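Long-range contacts in Alr3699 protein (Nostoc sp., PDB 4XSU), which is a GT-B-fold member of the glycosyltransferase families, with two Rossmann-like domains and a cleft between them that holds UDP and alpha-D-glucopyranose: residues 237-242 / 267-272; 215-220 / 245-250; 291-296 / 313-318; 16-21 / 43-48. All blocks are in the same frame, centred on the assembly; numbering follows the deposited sequence.

Contact 1: residues 237-242 / 267-272; sequences AILVGD and VKFLGF. With UDP (uridine-5'-diphosphate), chain K.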
# COMPACT_ATOMS: atom_id res chain seq x y z
N ALA B 237 34.66 -25.18 -16.65
CA ALA B 237 33.42 -24.40 -16.61
C ALA B 237 33.69 -22.95 -16.29
O ALA B 237 34.47 -22.64 -15.41
CB ALA B 237 32.47 -24.98 -15.58
N ILE B 238 33.05 -22.07 -17.03
CA ILE B 238 32.98 -20.69 -16.60
C ILE B 238 31.57 -20.45 -16.04
O ILE B 238 30.57 -20.82 -16.65
CB ILE B 238 33.37 -19.73 -17.71
CG1 ILE B 238 32.42 -19.79 -18.89
CG2 ILE B 238 34.77 -20.07 -18.21
CD1 ILE B 238 32.69 -18.72 -19.93
N LEU B 239 31.50 -19.92 -14.82
CA LEU B 239 30.25 -19.47 -14.23
C LEU B 239 30.17 -17.97 -14.39
O LEU B 239 30.96 -17.25 -13.82
CB LEU B 239 30.21 -19.85 -12.76
CG LEU B 239 30.47 -21.33 -12.54
CD1 LEU B 239 30.26 -21.70 -11.09
CD2 LEU B 239 29.55 -22.15 -13.39
N VAL B 240 29.24 -17.51 -15.22
CA VAL B 240 29.03 -16.10 -15.41
C VAL B 240 27.72 -15.66 -14.77
O VAL B 240 26.71 -16.39 -14.79
CB VAL B 240 28.98 -15.77 -16.88
CG1 VAL B 240 28.94 -14.27 -17.10
CG2 VAL B 240 30.19 -16.37 -17.59
N GLY B 241 27.75 -14.45 -14.21
CA GLY B 241 26.67 -13.92 -13.39
C GLY B 241 27.08 -13.52 -11.98
O GLY B 241 28.10 -13.96 -11.45
N ASP B 242 26.23 -12.72 -11.36
CA ASP B 242 26.45 -12.16 -10.03
C ASP B 242 25.62 -12.92 -9.03
O ASP B 242 24.84 -13.78 -9.40
CB ASP B 242 26.01 -10.69 -10.01
CG ASP B 242 26.98 -9.82 -9.29
OD1 ASP B 242 27.70 -10.36 -8.43
OD2 ASP B 242 27.05 -8.60 -9.60
N VAL B 267 37.11 -24.43 -12.70
CA VAL B 267 35.92 -23.60 -12.60
C VAL B 267 36.33 -22.16 -12.39
O VAL B 267 37.06 -21.86 -11.46
CB VAL B 267 35.06 -23.99 -11.38
CG1 VAL B 267 33.75 -23.23 -11.42
CG2 VAL B 267 34.80 -25.49 -11.35
N LYS B 268 35.83 -21.25 -13.22
CA LYS B 268 36.14 -19.85 -13.08
C LYS B 268 34.88 -19.01 -12.96
O LYS B 268 33.95 -19.18 -13.74
CB LYS B 268 36.97 -19.37 -14.27
CG LYS B 268 38.28 -20.12 -14.46
CD LYS B 268 38.91 -19.85 -15.82
CE LYS B 268 39.17 -18.36 -16.08
NZ LYS B 268 40.23 -17.81 -15.20
N PHE B 269 34.86 -18.10 -12.00
CA PHE B 269 33.78 -17.14 -11.88
C PHE B 269 34.21 -15.86 -12.54
O PHE B 269 35.24 -15.35 -12.20
CB PHE B 269 33.48 -16.86 -10.42
CG PHE B 269 32.93 -18.04 -9.68
CD1 PHE B 269 33.77 -18.95 -9.09
CD2 PHE B 269 31.56 -18.20 -9.54
CE1 PHE B 269 33.27 -20.01 -8.37
CE2 PHE B 269 31.05 -19.27 -8.81
CZ PHE B 269 31.90 -20.18 -8.23
N LEU B 270 33.42 -15.32 -13.45
CA LEU B 270 33.73 -14.01 -14.02
C LEU B 270 32.85 -12.91 -13.45
O LEU B 270 33.01 -11.72 -13.81
CB LEU B 270 33.53 -14.04 -15.53
CG LEU B 270 34.13 -15.24 -16.27
CD1 LEU B 270 34.00 -15.00 -17.75
CD2 LEU B 270 35.59 -15.46 -15.90
N GLY B 271 31.90 -13.29 -12.59
CA GLY B 271 30.89 -12.34 -12.14
C GLY B 271 30.02 -11.85 -13.28
O GLY B 271 29.85 -12.55 -14.29
N PHE B 272 29.49 -10.64 -13.13
CA PHE B 272 28.49 -10.18 -14.04
C PHE B 272 29.14 -9.53 -15.23
O PHE B 272 29.92 -8.59 -15.09
CB PHE B 272 27.52 -9.18 -13.39
CG PHE B 272 26.30 -8.92 -14.23
CD1 PHE B 272 25.21 -9.79 -14.19
CD2 PHE B 272 26.25 -7.84 -15.11
CE1 PHE B 272 24.10 -9.57 -14.98
CE2 PHE B 272 25.14 -7.60 -15.89
CZ PHE B 272 24.05 -8.46 -15.82
N1 UDP K . 23.11 -12.15 -18.18
C2 UDP K . 24.13 -11.18 -18.17
N3 UDP K . 25.15 -11.28 -17.31
C4 UDP K . 25.21 -12.29 -16.44
C5 UDP K . 24.21 -13.26 -16.42
C6 UDP K . 23.15 -13.17 -17.31
O2 UDP K . 24.09 -10.23 -18.98
O4 UDP K . 26.17 -12.37 -15.63
C1' UDP K . 22.00 -12.04 -19.12
C2' UDP K . 21.99 -13.25 -20.04
O2' UDP K . 22.10 -12.83 -21.41
C3' UDP K . 20.65 -13.94 -19.82
C4' UDP K . 19.92 -13.11 -18.78
O4' UDP K . 20.76 -12.01 -18.41
O3' UDP K . 19.91 -13.96 -21.04
C5' UDP K . 19.60 -13.94 -17.54
O5' UDP K . 18.19 -14.18 -17.48
PA UDP K . 17.61 -15.68 -17.41
O1A UDP K . 18.69 -16.62 -17.90
O2A UDP K . 16.25 -15.69 -18.06
O3A UDP K . 17.42 -15.91 -15.83
PB UDP K . 16.63 -14.82 -14.93
O1B UDP K . 17.72 -13.88 -14.46
O2B UDP K . 15.65 -14.21 -15.90
O3B UDP K . 16.00 -15.65 -13.84
O HOH W 1 30.53 -15.46 -11.53
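Phe272 meets the backbone N of Asp242 at its ring edge, close to the ring plane, while one ring face lies against the uracil of UDP. The two rings are nearly parallel but offset, with N3 of UDP 3.1 Å above the phenyl plane and toward its rim. A chi1 of -167°, CG trans to the backbone N, swings the ring out to the nucleotide. The other ring, Phe269, has a water in plane at its edge and is stacked with His255 of helix 248-261; Leu239 CD1 approaches it obliquely, 3.4 Å from CE2. The same CD1 also touches Val267 CG1, at 3.8 Å.

The backbones of strands 235-240 and 267-271 form a parallel ladder, the latter strand at the sheet edge and joined through helix 248-261 in a beta-alpha-beta unit. Its hydrogen bonds run from Lys268 N to Ala237 O, from Leu239 N to Lys268 O (2.8 Å) and from Leu270 N to Leu239 O. Beyond, Gly241 N reaches Gly271 O at 2.8 Å from above the carbonyl plane. Next to these bonds the water accepts from Gly271 N and donates to the carbonyls of Leu239 and Gly241. One water thus serves three backbone groups, and the uracil is met by an aromatic face.

Contact 2: residues 215-220 / 245-250; sequences LSPWKG and FGEQDY. With UDP (uridine-5'-diphosphate), chain K.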
# COMPACT_ATOMS: atom_id res chain seq x y z
N LEU B 215 23.73 -16.10 -9.65
CA LEU B 215 24.12 -17.15 -8.71
C LEU B 215 23.08 -17.29 -7.62
O LEU B 215 22.86 -16.37 -6.83
CB LEU B 215 25.47 -16.81 -8.11
CG LEU B 215 26.54 -16.67 -9.19
CD1 LEU B 215 27.73 -15.89 -8.65
CD2 LEU B 215 26.96 -18.05 -9.66
N SER B 216 22.44 -18.45 -7.58
CA SER B 216 21.30 -18.64 -6.73
C SER B 216 20.97 -20.10 -6.73
O SER B 216 20.81 -20.69 -7.78
CB SER B 216 20.12 -17.83 -7.27
OG SER B 216 18.96 -18.11 -6.53
N PRO B 217 20.85 -20.71 -5.55
CA PRO B 217 20.72 -22.16 -5.46
C PRO B 217 19.83 -22.82 -6.51
O PRO B 217 20.15 -23.91 -6.98
CB PRO B 217 20.11 -22.37 -4.08
CG PRO B 217 20.56 -21.19 -3.29
CD PRO B 217 20.64 -20.05 -4.25
N TRP B 218 18.72 -22.18 -6.87
CA TRP B 218 17.76 -22.82 -7.75
C TRP B 218 18.20 -22.79 -9.20
O TRP B 218 17.63 -23.48 -10.02
CB TRP B 218 16.34 -22.25 -7.59
CG TRP B 218 16.03 -20.98 -8.30
CD1 TRP B 218 16.15 -19.73 -7.80
CD2 TRP B 218 15.48 -20.83 -9.63
NE1 TRP B 218 15.74 -18.80 -8.72
CE2 TRP B 218 15.31 -19.45 -9.85
CE3 TRP B 218 15.13 -21.72 -10.64
CZ2 TRP B 218 14.81 -18.93 -11.06
CZ3 TRP B 218 14.64 -21.21 -11.86
CH2 TRP B 218 14.48 -19.83 -12.05
N LYS B 219 19.20 -21.97 -9.49
CA LYS B 219 19.83 -21.97 -10.80
C LYS B 219 20.83 -23.10 -10.95
O LYS B 219 21.33 -23.33 -12.03
CB LYS B 219 20.50 -20.64 -11.04
CG LYS B 219 19.52 -19.50 -11.15
CD LYS B 219 18.65 -19.64 -12.38
CE LYS B 219 17.98 -18.33 -12.69
NZ LYS B 219 17.24 -18.32 -13.97
N GLY B 220 21.13 -23.78 -9.84
CA GLY B 220 21.86 -25.04 -9.85
C GLY B 220 23.27 -25.03 -10.43
O GLY B 220 23.65 -25.98 -11.11
N PHE B 245 22.36 -10.14 -3.30
CA PHE B 245 22.63 -10.22 -1.86
C PHE B 245 21.54 -11.01 -1.14
O PHE B 245 20.36 -10.88 -1.45
CB PHE B 245 22.79 -8.82 -1.23
CG PHE B 245 22.93 -8.84 0.28
CD1 PHE B 245 24.00 -9.50 0.90
CD2 PHE B 245 21.99 -8.20 1.09
CE1 PHE B 245 24.12 -9.52 2.28
CE2 PHE B 245 22.11 -8.22 2.48
CZ PHE B 245 23.17 -8.88 3.07
N GLY B 246 21.97 -11.82 -0.18
CA GLY B 246 21.10 -12.81 0.46
C GLY B 246 21.58 -14.18 0.03
O GLY B 246 21.40 -15.15 0.76
N GLU B 247 22.22 -14.24 -1.14
CA GLU B 247 22.70 -15.50 -1.69
C GLU B 247 24.22 -15.64 -1.58
O GLU B 247 24.81 -16.53 -2.18
CB GLU B 247 22.25 -15.65 -3.16
CG GLU B 247 20.74 -15.50 -3.39
CD GLU B 247 19.88 -16.65 -2.88
OE1 GLU B 247 18.68 -16.67 -3.21
OE2 GLU B 247 20.38 -17.56 -2.16
N GLN B 248 24.84 -14.78 -0.77
CA GLN B 248 26.29 -14.83 -0.53
C GLN B 248 26.72 -16.11 0.19
O GLN B 248 27.87 -16.49 0.10
CB GLN B 248 26.77 -13.61 0.26
CG GLN B 248 26.52 -12.28 -0.44
CD GLN B 248 27.33 -12.09 -1.72
OE1 GLN B 248 28.43 -12.64 -1.87
NE2 GLN B 248 26.80 -11.29 -2.64
N ASP B 249 25.81 -16.75 0.90
CA ASP B 249 26.07 -18.07 1.45
C ASP B 249 26.30 -19.07 0.32
O ASP B 249 27.09 -20.01 0.47
CB ASP B 249 24.89 -18.57 2.28
CG ASP B 249 24.68 -17.80 3.55
OD1 ASP B 249 25.12 -16.63 3.63
OD2 ASP B 249 24.07 -18.37 4.48
N TYR B 250 25.57 -18.88 -0.78
CA TYR B 250 25.62 -19.82 -1.89
C TYR B 250 26.99 -19.70 -2.54
O TYR B 250 27.60 -20.71 -2.86
CB TYR B 250 24.49 -19.57 -2.90
CG TYR B 250 24.38 -20.58 -4.05
CD1 TYR B 250 24.26 -21.96 -3.81
CD2 TYR B 250 24.37 -20.15 -5.38
CE1 TYR B 250 24.16 -22.87 -4.86
CE2 TYR B 250 24.28 -21.05 -6.43
CZ TYR B 250 24.17 -22.40 -6.17
OH TYR B 250 24.07 -23.28 -7.22
N1 UDP K . 23.11 -12.15 -18.18
C2 UDP K . 24.13 -11.18 -18.17
N3 UDP K . 25.15 -11.28 -17.31
C4 UDP K . 25.21 -12.29 -16.44
C5 UDP K . 24.21 -13.26 -16.42
C6 UDP K . 23.15 -13.17 -17.31
O2 UDP K . 24.09 -10.23 -18.98
O4 UDP K . 26.17 -12.37 -15.63
C1' UDP K . 22.00 -12.04 -19.12
C2' UDP K . 21.99 -13.25 -20.04
O2' UDP K . 22.10 -12.83 -21.41
C3' UDP K . 20.65 -13.94 -19.82
C4' UDP K . 19.92 -13.11 -18.78
O4' UDP K . 20.76 -12.01 -18.41
O3' UDP K . 19.91 -13.96 -21.04
C5' UDP K . 19.60 -13.94 -17.54
O5' UDP K . 18.19 -14.18 -17.48
PA UDP K . 17.61 -15.68 -17.41
O1A UDP K . 18.69 -16.62 -17.90
O2A UDP K . 16.25 -15.69 -18.06
O3A UDP K . 17.42 -15.91 -15.83
PB UDP K . 16.63 -14.82 -14.93
O1B UDP K . 17.72 -13.88 -14.46
O2B UDP K . 15.65 -14.21 -15.90
O3B UDP K . 16.00 -15.65 -13.84
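Tyr250 points its side chain at Pro217, and each step outward finds that residue or its neighbours. CB is 4.1 Å from Pro217 CD, and CG lies next to the same CD. On one flank CD1 runs beside Pro217 CG; on the other, CD2 and CE2 come to 3.4 Å from Ser216 N, obliquely to the ring. Over the middle of one face sits Pro217 N, and Pro217 CA makes a CH-pi contact, 3.6 Å from the ring centroid and 17° off the normal. At the tip, Tyr250 OH is 3.7 Å from Gly220 C. The hydroxyl is hydrogen-bonded to His222 ND1 and Gln221 OE1. Because CG stands anti to the main-chain nitrogen (chi1 -175°), the ring is carried off helix 248-261 and against the 3-10 segment 217-219.

Glu247, the N-cap of that helix, folds at chi2 (-71°) to lay its OE2 3.3 Å from Pro217 CD. From the same 3-10 segment Lys219 extends past a face of Trp218 to UDP, NZ donating to O3B (2.9 Å) and O3A (3.0 Å) and also pairing with Glu294. This loop of the C-terminal Rossmann-like domain therefore meets the helix through van der Waals and CH-pi contact, with no hydrogen bond across, while its lysine probably offsets part of the diphosphate charge.

Contact 3: residues 291-296 / 313-318; sequences TAPEPF and AKAGGA. With GLC (alpha-D-glucopyranose), chain J.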
# COMPACT_ATOMS: atom_id res chain seq x y z
N THR B 291 17.41 -26.25 -10.73
CA THR B 291 16.77 -27.27 -9.90
C THR B 291 15.28 -26.98 -9.58
O THR B 291 14.62 -27.73 -8.84
CB THR B 291 17.50 -27.40 -8.56
OG1 THR B 291 17.87 -26.09 -8.11
CG2 THR B 291 18.75 -28.20 -8.71
N ALA B 292 14.76 -25.88 -10.13
CA ALA B 292 13.35 -25.56 -10.00
C ALA B 292 12.93 -25.03 -11.36
O ALA B 292 13.76 -24.47 -12.07
CB ALA B 292 13.12 -24.52 -8.90
N PRO B 293 11.65 -25.22 -11.73
CA PRO B 293 11.26 -24.96 -13.10
C PRO B 293 11.56 -23.55 -13.58
O PRO B 293 11.23 -22.60 -12.90
CB PRO B 293 9.75 -25.24 -13.10
CG PRO B 293 9.55 -26.26 -12.01
CD PRO B 293 10.58 -25.90 -10.96
N GLU B 294 12.12 -23.44 -14.76
CA GLU B 294 12.49 -22.18 -15.30
C GLU B 294 11.37 -21.62 -16.08
O GLU B 294 10.84 -22.30 -16.91
CB GLU B 294 13.65 -22.37 -16.25
CG GLU B 294 14.16 -21.10 -16.86
CD GLU B 294 15.12 -20.39 -15.95
OE1 GLU B 294 15.90 -21.05 -15.27
OE2 GLU B 294 15.10 -19.18 -15.92
N PRO B 295 10.99 -20.38 -15.85
CA PRO B 295 9.90 -19.80 -16.60
C PRO B 295 10.18 -19.67 -18.05
O PRO B 295 9.39 -20.08 -18.82
CB PRO B 295 9.82 -18.40 -16.04
CG PRO B 295 10.25 -18.54 -14.67
CD PRO B 295 11.34 -19.55 -14.70
N PHE B 296 11.33 -19.17 -18.41
CA PHE B 296 11.67 -19.07 -19.80
C PHE B 296 13.05 -19.60 -20.07
O PHE B 296 13.21 -20.69 -20.55
CB PHE B 296 11.61 -17.65 -20.27
CG PHE B 296 11.78 -17.51 -21.72
CD1 PHE B 296 10.82 -17.94 -22.58
CD2 PHE B 296 12.90 -16.95 -22.24
CE1 PHE B 296 10.96 -17.81 -23.93
CE2 PHE B 296 13.06 -16.81 -23.59
CZ PHE B 296 12.08 -17.24 -24.44
N ALA B 313 17.70 -28.03 -18.15
CA ALA B 313 16.90 -28.79 -17.19
C ALA B 313 15.51 -29.03 -17.76
O ALA B 313 14.92 -28.12 -18.36
CB ALA B 313 16.78 -28.03 -15.88
N LYS B 314 15.03 -30.26 -17.59
CA LYS B 314 13.76 -30.67 -18.18
C LYS B 314 12.62 -30.31 -17.23
O LYS B 314 12.17 -31.15 -16.44
CB LYS B 314 13.75 -32.18 -18.53
CG LYS B 314 12.55 -32.56 -19.39
CD LYS B 314 12.71 -33.89 -20.12
CE LYS B 314 12.52 -35.08 -19.20
NZ LYS B 314 12.28 -36.32 -19.99
N ALA B 315 12.21 -29.05 -17.31
CA ALA B 315 11.02 -28.54 -16.61
C ALA B 315 10.75 -27.12 -17.04
O ALA B 315 11.58 -26.49 -17.70
CB ALA B 315 11.19 -28.61 -15.10
N GLY B 316 9.58 -26.62 -16.69
CA GLY B 316 9.23 -25.26 -17.06
C GLY B 316 9.36 -25.02 -18.55
O GLY B 316 9.27 -25.94 -19.33
N GLY B 317 9.56 -23.76 -18.92
CA GLY B 317 9.58 -23.35 -20.29
C GLY B 317 10.77 -23.84 -21.10
O GLY B 317 10.84 -23.62 -22.33
N ALA B 318 11.73 -24.48 -20.42
CA ALA B 318 12.87 -25.09 -21.10
C ALA B 318 12.36 -26.12 -22.09
O ALA B 318 12.77 -26.12 -23.26
CB ALA B 318 13.81 -25.74 -20.09
C1 GLC J . 12.03 -13.97 -16.15
C2 GLC J . 12.02 -15.49 -15.92
C3 GLC J . 12.86 -16.27 -16.94
C4 GLC J . 12.80 -15.64 -18.33
C5 GLC J . 12.93 -14.12 -18.33
C6 GLC J . 11.72 -13.47 -18.99
O1 GLC J . 12.17 -13.30 -14.89
O2 GLC J . 12.51 -15.76 -14.60
O3 GLC J . 12.39 -17.62 -17.00
O4 GLC J . 13.84 -16.20 -19.14
O5 GLC J . 13.09 -13.58 -17.02
O6 GLC J . 11.80 -13.63 -20.41
O HOH W 2 14.12 -26.21 -15.31
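Gly317 N donates to Glu294 O at 2.8 Å, almost straight on to the carbonyl (C=O...N 177°), at a type II' turn running from Ala315 to Ala318. Gly316 occupies the second position of that turn with positive phi. Having no side chains, both glycines bring their CA atoms up to carbonyls: Gly316 CA lies 3.4 Å from Glu294 O, and Gly317 CA 3.6 Å from Pro295 O. Beside them the methyl of Ala315 rests 4.2 Å from Pro293 CB, a light apolar touch.

Glu294 opens the EX7E motif found in many GT-B glycosyltransferases, this family among them; the motif closes at Glu302, itself hydrogen-bonded to UDP. The Glu294 side chain sets out extended from its main-chain N (chi1 -178°), then bends at chi2, taking the carboxylate away from the glycine turn. There OE1 is hydrogen-bonded to His288 NE2 and Ser290 OG. A weak bond of 3.3 Å also runs from O3 of alpha-D-glucopyranose to Glu294 OE2, although the sugar is modelled too close to Pro295 and Phe296 for its exact place to be trusted. The Phe296 ring, on a side chain pointing away from 313-318, packs against Val301 and Leu321.

Contact 4: residues 16-21 / 43-48; sequences GKPGGA and DGAFKT. With UDP (uridine-5'-diphosphate), chain K; GLC (alpha-D-glucopyranose), chain J.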
# COMPACT_ATOMS: atom_id res chain seq x y z
N GLY B 16 16.20 -2.22 -9.96
CA GLY B 16 17.21 -1.40 -10.63
C GLY B 16 18.32 -2.24 -11.25
O GLY B 16 19.18 -1.71 -11.96
N LYS B 17 18.29 -3.54 -10.97
CA LYS B 17 19.27 -4.48 -11.48
C LYS B 17 18.82 -5.15 -12.80
O LYS B 17 17.63 -5.33 -13.01
CB LYS B 17 19.56 -5.54 -10.42
CG LYS B 17 20.19 -4.94 -9.17
CD LYS B 17 20.92 -5.98 -8.34
CE LYS B 17 21.78 -5.34 -7.25
NZ LYS B 17 22.84 -6.24 -6.72
N PRO B 18 19.77 -5.51 -13.68
CA PRO B 18 19.43 -6.05 -15.00
C PRO B 18 19.22 -7.58 -15.06
O PRO B 18 19.98 -8.30 -15.72
CB PRO B 18 20.60 -5.60 -15.87
CG PRO B 18 21.69 -5.20 -14.93
CD PRO B 18 21.23 -5.44 -13.52
N GLY B 19 18.18 -8.06 -14.40
CA GLY B 19 17.79 -9.45 -14.50
C GLY B 19 17.07 -9.76 -15.82
O GLY B 19 16.87 -8.88 -16.68
N GLY B 20 16.67 -11.02 -15.96
CA GLY B 20 15.92 -11.47 -17.15
C GLY B 20 14.81 -10.53 -17.56
O GLY B 20 14.81 -9.97 -18.69
N ALA B 21 13.90 -10.33 -16.60
CA ALA B 21 12.68 -9.56 -16.82
C ALA B 21 13.04 -8.20 -17.30
O ALA B 21 12.45 -7.66 -18.24
CB ALA B 21 11.89 -9.46 -15.53
N ASP B 43 17.31 2.17 -7.98
CA ASP B 43 18.29 2.63 -8.95
C ASP B 43 19.27 1.48 -9.08
O ASP B 43 19.32 0.57 -8.22
CB ASP B 43 18.98 3.90 -8.43
CG ASP B 43 19.80 4.66 -9.50
OD1 ASP B 43 19.64 4.45 -10.72
OD2 ASP B 43 20.61 5.51 -9.09
N GLY B 44 20.04 1.52 -10.16
CA GLY B 44 21.09 0.51 -10.38
C GLY B 44 21.48 0.43 -11.83
O GLY B 44 21.12 1.31 -12.66
N ALA B 45 22.21 -0.63 -12.15
CA ALA B 45 22.74 -0.84 -13.51
C ALA B 45 21.69 -0.73 -14.65
O ALA B 45 21.97 -0.17 -15.73
CB ALA B 45 23.44 -2.18 -13.56
N PHE B 46 20.48 -1.23 -14.38
CA PHE B 46 19.39 -1.25 -15.34
C PHE B 46 19.02 0.14 -15.86
O PHE B 46 18.63 0.30 -17.01
CB PHE B 46 18.18 -1.97 -14.72
CG PHE B 46 17.01 -2.17 -15.66
CD1 PHE B 46 17.21 -2.41 -17.03
CD2 PHE B 46 15.71 -2.17 -15.18
CE1 PHE B 46 16.13 -2.61 -17.88
CE2 PHE B 46 14.64 -2.36 -16.02
CZ PHE B 46 14.85 -2.58 -17.37
N LYS B 47 19.15 1.16 -15.01
CA LYS B 47 18.83 2.53 -15.41
C LYS B 47 19.78 3.00 -16.49
O LYS B 47 19.36 3.60 -17.49
CB LYS B 47 18.93 3.48 -14.21
CG LYS B 47 18.66 4.95 -14.54
CD LYS B 47 19.02 5.85 -13.36
CE LYS B 47 18.94 7.32 -13.73
NZ LYS B 47 19.28 8.21 -12.57
N THR B 48 21.07 2.73 -16.27
CA THR B 48 22.11 3.01 -17.24
C THR B 48 21.75 2.37 -18.59
O THR B 48 21.66 3.06 -19.61
CB THR B 48 23.48 2.48 -16.77
OG1 THR B 48 23.76 2.94 -15.44
CG2 THR B 48 24.58 2.94 -17.70
N1 UDP K . 23.11 -12.15 -18.18
C2 UDP K . 24.13 -11.18 -18.17
N3 UDP K . 25.15 -11.28 -17.31
C4 UDP K . 25.21 -12.29 -16.44
C5 UDP K . 24.21 -13.26 -16.42
C6 UDP K . 23.15 -13.17 -17.31
O2 UDP K . 24.09 -10.23 -18.98
O4 UDP K . 26.17 -12.37 -15.63
C1' UDP K . 22.00 -12.04 -19.12
C2' UDP K . 21.99 -13.25 -20.04
O2' UDP K . 22.10 -12.83 -21.41
C3' UDP K . 20.65 -13.94 -19.82
C4' UDP K . 19.92 -13.11 -18.78
O4' UDP K . 20.76 -12.01 -18.41
O3' UDP K . 19.91 -13.96 -21.04
C5' UDP K . 19.60 -13.94 -17.54
O5' UDP K . 18.19 -14.18 -17.48
PA UDP K . 17.61 -15.68 -17.41
O1A UDP K . 18.69 -16.62 -17.90
O2A UDP K . 16.25 -15.69 -18.06
O3A UDP K . 17.42 -15.91 -15.83
PB UDP K . 16.63 -14.82 -14.93
O1B UDP K . 17.72 -13.88 -14.46
O2B UDP K . 15.65 -14.21 -15.90
O3B UDP K . 16.00 -15.65 -13.84
C1 GLC J . 12.03 -13.97 -16.15
C2 GLC J . 12.02 -15.49 -15.92
C3 GLC J . 12.86 -16.27 -16.94
C4 GLC J . 12.80 -15.64 -18.33
C5 GLC J . 12.93 -14.12 -18.33
C6 GLC J . 11.72 -13.47 -18.99
O1 GLC J . 12.17 -13.30 -14.89
O2 GLC J . 12.51 -15.76 -14.60
O3 GLC J . 12.39 -17.62 -17.00
O4 GLC J . 13.84 -16.20 -19.14
O5 GLC J . 13.09 -13.58 -17.02
O6 GLC J . 11.80 -13.63 -20.41
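The glycine-rich loop between strand 9-13 and helix 20-29, in the N-terminal Rossmann-like domain, meets the start of helix 45-52 here. Gly16 O is the key acceptor: Phe46 N donates to it at 2.8 Å. The donor nitrogen lies 24° out of the carbonyl plane. Ala45 N is also near that oxygen but at a poor angle, so one N-H of the first helical turn makes the bond. The Phe46 CB methylene sits against the same carbonyl, closer in the model than van der Waals contact allows, so its exact spacing is uncertain.

From there the Phe46 side chain turns away, its chi1 of -175° sending the ring to pack on Glu22, Leu25 and Ile26 of helix 20-29. Next along the loop, Pro18 is the centre of an inverse gamma turn; its CG rests 3.7 Å from the Ala45 methyl, and its CD is nearly as close. The proline also touches Phe272 of the other domain.

Past this turn Gly19 is the N-cap of helix 20-29, and Gly20 N makes a weak bond of 3.4 Å to UDP O1B. Gly20 CA stands 3.0 Å from UDP O2B, an approach helped by the absence of a side chain. A backbone bond thus ties the loop to the neighbouring helix, while the N-terminal end of helix 20-29 faces the diphosphate and probably eases its negative charge.

From the N terminus, contact 4 comes first, closing the loop that holds helix 20-29 and strand 37-40 of the N-terminal domain. In the second domain contacts 2 and 1 cross: 215-220 opens, 237-242 opens, 245-250 closes the first and 267-272 the second, so the two loops overlap along the chain, sharing most of strand 235-240 and the start of helix 248-261. They touch through a probable hydrogen bond from Leu215 N to Asp242 O. Contact 3 follows in series, closing round helix 298-305, and meets contact 2 where Thr291 N probably bonds to Trp218 O. UDP lies against contacts 1, 2 and 4 and also touches Glu294 of contact 3; the sugar touches contacts 3 and 4.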